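Local coordinates for listeria nuclear targeted protein A (PDB 4CIH) that relieves the silencing of host interferon-stimulated immune genes by binding the chromatin repressor BAHD1 and blocking its recruitment to them, at residues N130-Q133 against T134-N138; Q61-L64 against S65-A68. The protein carries 2 engineered substitutions. All coordinates share one frame; numbering follows the deposited sequence.

Interaction 1. Residues N130-Q133 against T134-N138; sequences NKLQ and TALNN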
ATOM      1  N   ASN A 130      -2.379  10.743   6.635  1.00 44.57           N
ATOM      2  CA  ASN A 130      -3.309  11.727   7.150  1.00 41.54           C
ATOM      3  C   ASN A 130      -4.356  12.076   6.121  1.00 33.84           C
ATOM      4  O   ASN A 130      -5.518  12.293   6.445  1.00 40.20           O
ATOM      5  CB  ASN A 130      -2.589  13.014   7.525  1.00 49.83           C
ATOM      6  CG  ASN A 130      -2.310  13.122   8.999  1.00 46.24           C
ATOM      7  OD1 ASN A 130      -2.662  12.241   9.796  1.00 47.10           O
ATOM      8  ND2 ASN A 130      -1.641  14.197   9.371  1.00 41.40           N
ATOM      9  N   LYS A 131      -3.933  12.203   4.884  1.00 32.92           N
ATOM     10  CA  LYS A 131      -4.874  12.523   3.814  1.00 33.87           C
ATOM     11  C   LYS A 131      -5.752  11.345   3.446  1.00 33.22           C
ATOM     12  O   LYS A 131      -6.960  11.511   3.174  1.00 43.69           O
ATOM     13  CB  LYS A 131      -4.136  13.078   2.602  1.00 31.60           C
ATOM     14  CG  LYS A 131      -3.773  14.545   2.764  1.00 42.59           C
ATOM     15  CD  LYS A 131      -3.470  15.272   1.452  1.00 42.67           C
ATOM     16  CE  LYS A 131      -3.624  16.778   1.627  1.00 54.04           C
ATOM     17  NZ  LYS A 131      -2.836  17.539   0.614  1.00 62.96           N
ATOM     18  N   LEU A 132      -5.185  10.146   3.460  1.00 35.77           N
ATOM     19  CA  LEU A 132      -5.985   8.956   3.096  1.00 38.21           C
ATOM     20  C   LEU A 132      -7.046   8.779   4.146  1.00 33.57           C
ATOM     21  O   LEU A 132      -8.217   8.477   3.834  1.00 32.29           O
ATOM     22  CB  LEU A 132      -5.144   7.683   3.036  1.00 37.27           C
ATOM     23  CG  LEU A 132      -5.831   6.529   2.283  1.00 38.81           C
ATOM     24  CD1 LEU A 132      -5.024   5.259   2.340  1.00 35.65           C
ATOM     25  CD2 LEU A 132      -7.215   6.238   2.845  1.00 34.28           C
ATOM     26  N   GLN A 133      -6.602   9.010   5.384  1.00 36.26           N
ATOM     27  CA  GLN A 133      -7.379   8.844   6.591  1.00 33.11           C
ATOM     28  C   GLN A 133      -8.517   9.844   6.629  1.00 37.07           C
ATOM     29  O   GLN A 133      -9.638   9.485   6.909  1.00 37.00           O
ATOM     30  CB  GLN A 133      -6.490   9.028   7.826  1.00 33.73           C
ATOM     31  CG  GLN A 133      -7.241   8.766   9.130  1.00 36.94           C
ATOM     32  CD  GLN A 133      -8.065   7.455   9.100  1.00 35.55           C
ATOM     33  OE1 GLN A 133      -7.510   6.346   9.020  1.00 30.65           O
ATOM     34  NE2 GLN A 133      -9.381   7.594   9.102  1.00 36.98           N
ATOM     35  N   THR A 134      -8.237  11.116   6.376  1.00 46.85           N
ATOM     36  CA  THR A 134      -9.356  12.035   6.183  1.00 48.67           C
ATOM     37  C   THR A 134     -10.239  11.498   5.056  1.00 42.38           C
ATOM     38  O   THR A 134     -11.402  11.125   5.273  1.00 47.53           O
ATOM     39  CB  THR A 134      -8.877  13.477   5.943  1.00 43.99           C
ATOM     40  OG1 THR A 134      -8.234  13.942   7.135  1.00 38.08           O
ATOM     41  CG2 THR A 134     -10.048  14.406   5.604  1.00 45.06           C
ATOM     42  N   ALA A 135      -9.639  11.367   3.886  1.00 37.97           N
ATOM     43  CA  ALA A 135     -10.290  10.814   2.689  1.00 46.03           C
ATOM     44  C   ALA A 135     -11.221   9.610   2.930  1.00 41.45           C
ATOM     45  O   ALA A 135     -12.211   9.435   2.218  1.00 47.19           O
ATOM     46  CB  ALA A 135      -9.227  10.472   1.616  1.00 36.19           C
ATOM     47  N   LEU A 136     -10.879   8.746   3.879  1.00 43.56           N
ATOM     48  CA  LEU A 136     -11.773   7.628   4.221  1.00 41.64           C
ATOM     49  C   LEU A 136     -12.917   8.149   5.103  1.00 38.18           C
ATOM     50  O   LEU A 136     -14.120   7.885   4.865  1.00 31.61           O
ATOM     51  CB  LEU A 136     -10.981   6.525   4.944  1.00 48.64           C
ATOM     52  CG  LEU A 136     -10.044   5.546   4.207  1.00 46.40           C
ATOM     53  CD1 LEU A 136      -8.890   5.148   5.106  1.00 47.79           C
ATOM     54  CD2 LEU A 136     -10.736   4.279   3.710  1.00 38.04           C
ATOM     55  N   ASN A 137     -12.539   8.930   6.113  1.00 38.37           N
ATOM     56  CA  ASN A 137     -13.516   9.599   6.975  1.00 39.44           C
ATOM     57  C   ASN A 137     -14.507  10.400   6.132  1.00 37.81           C
ATOM     58  O   ASN A 137     -15.688  10.508   6.465  1.00 37.01           O
ATOM     59  CB  ASN A 137     -12.810  10.551   7.964  1.00 34.85           C
ATOM     60  CG  ASN A 137     -12.335   9.850   9.214  1.00 42.45           C
ATOM     61  OD1 ASN A 137     -12.634   8.680   9.443  1.00 53.83           O
ATOM     62  ND2 ASN A 137     -11.578  10.555  10.023  1.00 44.69           N
ATOM     63  N   ASN A 138     -14.013  10.985   5.042  1.00 40.48           N
ATOM     64  CA  ASN A 138     -14.881  11.826   4.221  1.00 43.76           C
ATOM     65  C   ASN A 138     -15.806  10.946   3.380  1.00 38.24           C
ATOM     66  O   ASN A 138     -16.982  11.265   3.158  1.00 29.85           O
ATOM     67  CB  ASN A 138     -14.092  12.909   3.450  1.00 41.42           C
ATOM     68  CG  ASN A 138     -13.553  14.004   4.375  1.00 45.02           C
ATOM     69  OD1 ASN A 138     -13.743  13.937   5.590  1.00 49.84           O
ATOM     70  ND2 ASN A 138     -12.886  15.014   3.813  1.00 48.82           N
TER
HETATM   71  O   HOH W   1      -6.857  12.898   9.042  1.00 35.90           O
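Q133 and N137 meet one turn apart on helix 121-139, and the glutamine shows how a long polar chain can lie along its own helix. Its CB sits 3.1 Å from T134 N, a closeness set by the peptide joining the two residues. CG leaves opposite the backbone nitrogen (chi1 -176°), which places it beside the carbonyl carbon and still 3.8 Å from T134 N. The chain then bends at chi2 (48°), turning the amide toward the following turn. There NE2 comes to 3.4 Å from N137 OD1, and the two amide planes stand 62° apart, so the groups meet askew rather than stacked. OE1 is engaged elsewhere: it accepts a hydrogen bond from L145 N in the C-terminal tail, which ties the tail to this helix and would help fix the amide's rotation. A glutamine suits the place because its flexible chain carries an amide oxygen to the tail while the rest of the amide lies beside N137.

Beneath these groups runs the regular i to i+4 backbone pattern, with N137 N bonded to Q133 O at 3.1 Å. One turn back, T134 N bonds to N130 O at 3.0 Å. A water also donates to N130 O at 3.0 Å and lies 2.6 Å from T134 OG1, so the threonine hydroxyl and a helix carbonyl share one solvent molecule on the exposed flank.

L132 and L136 occupy the buried flank, where branched apolar chains belong; they lie against each other, although their modelled spacing is doubtfully short. L132 also rests on F82 and W89 of helix 77-103. Polar residues outward and leucines four apart inward make this an amphipathic helix, as expected in the four-helical up-and-down bundle of the LntA family.

Interaction 2. Residues Q61-L64 against S65-A68; sequences QEIL and SIDA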
ATOM      1  N   GLN A  61      -5.441  -3.283  -6.847  1.00 49.60           N
ATOM      2  CA  GLN A  61      -6.036  -3.131  -8.158  1.00 34.53           C
ATOM      3  C   GLN A  61      -7.423  -3.638  -8.067  1.00 33.58           C
ATOM      4  O   GLN A  61      -8.244  -3.396  -8.950  1.00 40.64           O
ATOM      5  CB  GLN A  61      -5.253  -3.960  -9.161  1.00 42.56           C
ATOM      6  CG  GLN A  61      -3.751  -3.809  -9.023  1.00 36.36           C
ATOM      7  CD  GLN A  61      -3.278  -2.438  -9.453  1.00 40.90           C
ATOM      8  OE1 GLN A  61      -2.147  -2.020  -9.162  1.00 38.99           O
ATOM      9  NE2 GLN A  61      -4.134  -1.739 -10.173  1.00 34.70           N
ATOM     10  N   GLU A  62      -7.683  -4.425  -7.036  1.00 30.34           N
ATOM     11  CA  GLU A  62      -9.042  -4.617  -6.628  1.00 37.62           C
ATOM     12  C   GLU A  62      -9.673  -3.246  -6.389  1.00 43.98           C
ATOM     13  O   GLU A  62     -10.587  -2.857  -7.118  1.00 59.24           O
ATOM     14  CB  GLU A  62      -9.121  -5.517  -5.395  1.00 47.03           C
ATOM     15  CG  GLU A  62      -9.568  -6.937  -5.735  1.00 47.95           C
ATOM     16  CD  GLU A  62      -9.724  -7.810  -4.510  1.00 47.54           C
ATOM     17  OE1 GLU A  62     -10.725  -7.614  -3.806  1.00 39.90           O
ATOM     18  OE2 GLU A  62      -8.863  -8.697  -4.263  1.00 52.91           O
ATOM     19  N   ILE A  63      -9.120  -2.470  -5.456  1.00 39.48           N
ATOM     20  CA  ILE A  63      -9.540  -1.071  -5.286  1.00 39.77           C
ATOM     21  C   ILE A  63      -9.413  -0.142  -6.520  1.00 47.68           C
ATOM     22  O   ILE A  63     -10.420   0.260  -7.089  1.00 47.72           O
ATOM     23  CB  ILE A  63      -8.914  -0.443  -4.039  1.00 37.90           C
ATOM     24  CG1 ILE A  63      -9.589  -1.038  -2.799  1.00 32.44           C
ATOM     25  CG2 ILE A  63      -9.085   1.080  -4.079  1.00 39.28           C
ATOM     26  CD1 ILE A  63      -8.599  -1.559  -1.778  1.00 32.96           C
ATOM     27  N   LEU A  64      -8.193   0.189  -6.937  1.00 52.33           N
ATOM     28  CA  LEU A  64      -7.966   1.026  -8.134  1.00 56.40           C
ATOM     29  C   LEU A  64      -8.799   0.681  -9.374  1.00 55.05           C
ATOM     30  O   LEU A  64      -8.827   1.464 -10.355  1.00 44.99           O
ATOM     31  CB  LEU A  64      -6.484   1.025  -8.547  1.00 54.94           C
ATOM     32  CG  LEU A  64      -5.588   2.227  -8.217  1.00 58.33           C
ATOM     33  CD1 LEU A  64      -4.281   2.175  -9.006  1.00 50.78           C
ATOM     34  CD2 LEU A  64      -6.305   3.546  -8.478  1.00 56.53           C
ATOM     35  N   SER A  65      -9.434  -0.491  -9.357  1.00 45.87           N
ATOM     36  CA  SER A  65     -10.279  -0.888 -10.494  1.00 42.61           C
ATOM     37  C   SER A  65     -11.761  -0.997 -10.161  1.00 37.97           C
ATOM     38  O   SER A  65     -12.556  -1.482 -10.967  1.00 51.66           O
ATOM     39  CB  SER A  65      -9.739  -2.150 -11.195  1.00 43.28           C
ATOM     40  OG  SER A  65     -10.355  -3.326 -10.699  1.00 47.03           O
ATOM     41  N   ILE A  66     -12.151  -0.520  -8.982  1.00 34.86           N
ATOM     42  CA  ILE A  66     -13.557  -0.222  -8.736  1.00 31.96           C
ATOM     43  C   ILE A  66     -14.097   0.686  -9.843  1.00 37.81           C
ATOM     44  O   ILE A  66     -13.347   1.525 -10.385  1.00 36.93           O
ATOM     45  CB  ILE A  66     -13.742   0.338  -7.336  1.00 38.42           C
ATOM     46  CG1 ILE A  66     -13.521  -0.825  -6.343  1.00 42.27           C
ATOM     47  CG2 ILE A  66     -15.128   0.957  -7.209  1.00 43.34           C
ATOM     48  CD1 ILE A  66     -13.397  -0.435  -4.896  1.00 34.38           C
ATOM     49  N   ASP A  67     -15.337   0.465 -10.283  1.00 39.25           N
ATOM     50  CA  ASP A  67     -15.762   1.172 -11.490  1.00 47.43           C
ATOM     51  C   ASP A  67     -15.575   2.636 -11.211  1.00 43.11           C
ATOM     52  O   ASP A  67     -14.668   3.276 -11.762  1.00 40.08           O
ATOM     53  CB  ASP A  67     -17.201   0.851 -11.898  1.00 52.60           C
ATOM     54  CG  ASP A  67     -17.659   1.666 -13.108  1.00 56.18           C
ATOM     55  OD1 ASP A  67     -17.849   2.885 -12.951  1.00 58.24           O
ATOM     56  OD2 ASP A  67     -17.860   1.093 -14.210  1.00 61.57           O
ATOM     57  N   ALA A  68     -16.365   3.117 -10.253  1.00 49.29           N
ATOM     58  CA  ALA A  68     -16.258   4.479  -9.728  1.00 40.87           C
ATOM     59  C   ALA A  68     -14.839   4.902  -9.376  1.00 46.74           C
ATOM     60  O   ALA A  68     -14.550   6.111  -9.401  1.00 42.09           O
ATOM     61  CB  ALA A  68     -17.149   4.636  -8.503  1.00 45.64           C
TER
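S65 grips Q61 where helix 42-63 gives way to a turn: its OG donates to Q61 O over 2.7 Å, approaching the carbonyl oxygen almost end-on (C=O...OG angle 168°). The short side chain folds back toward the helix and supplies a side-chain donor to a carbonyl near its C-terminal end. This tight spot lies on the solvent side, a fitting place for a small polar residue. The backbone adds a type I beta turn from I63 to I66, closed by the bond from I66 N to I63 O at 2.7 Å, a nearly straight N-H (167°).

On the apolar flank, I66 CD1 rests 3.9 Å from I63 CA, but the two side chains themselves are looser, coming no nearer than 4.4 Å (I66 CD1 to I63 CG1). Both isoleucines instead pack against I12 of helix 8-34, and the buried I63 also against F86 of helix 77-103, so their branched chains meet on a shared neighbour.

I66 holds the N-cap position of helix 67-70, yet its hydrocarbon side chain can accept no hydrogen bond there. Polar bonds thus fasten the turn to the helix it leaves, while apolar contact holds it to the bundle.

In the fold
Both contacts are local, but they occupy different kinds of place in the fold. Interaction 1 lies within one unbroken helix, 121-139, and is partly buried; interaction 2 is a surface contact at the junction of helices 42-63 and 67-70. Their centres are about 17 Å apart, with about 8 Å between nearest atoms, so they do not touch. Each nevertheless packs on helix 77-103, interaction 1 through L132 and interaction 2 through I63 and L64. Repeating helical backbone bonds dominate 130-138, whereas 61-68 replaces them with a turn and a hydroxyl bond. Outside polar partners differ too, a tail amide for Q133 and a salt bridge to R58 for E62.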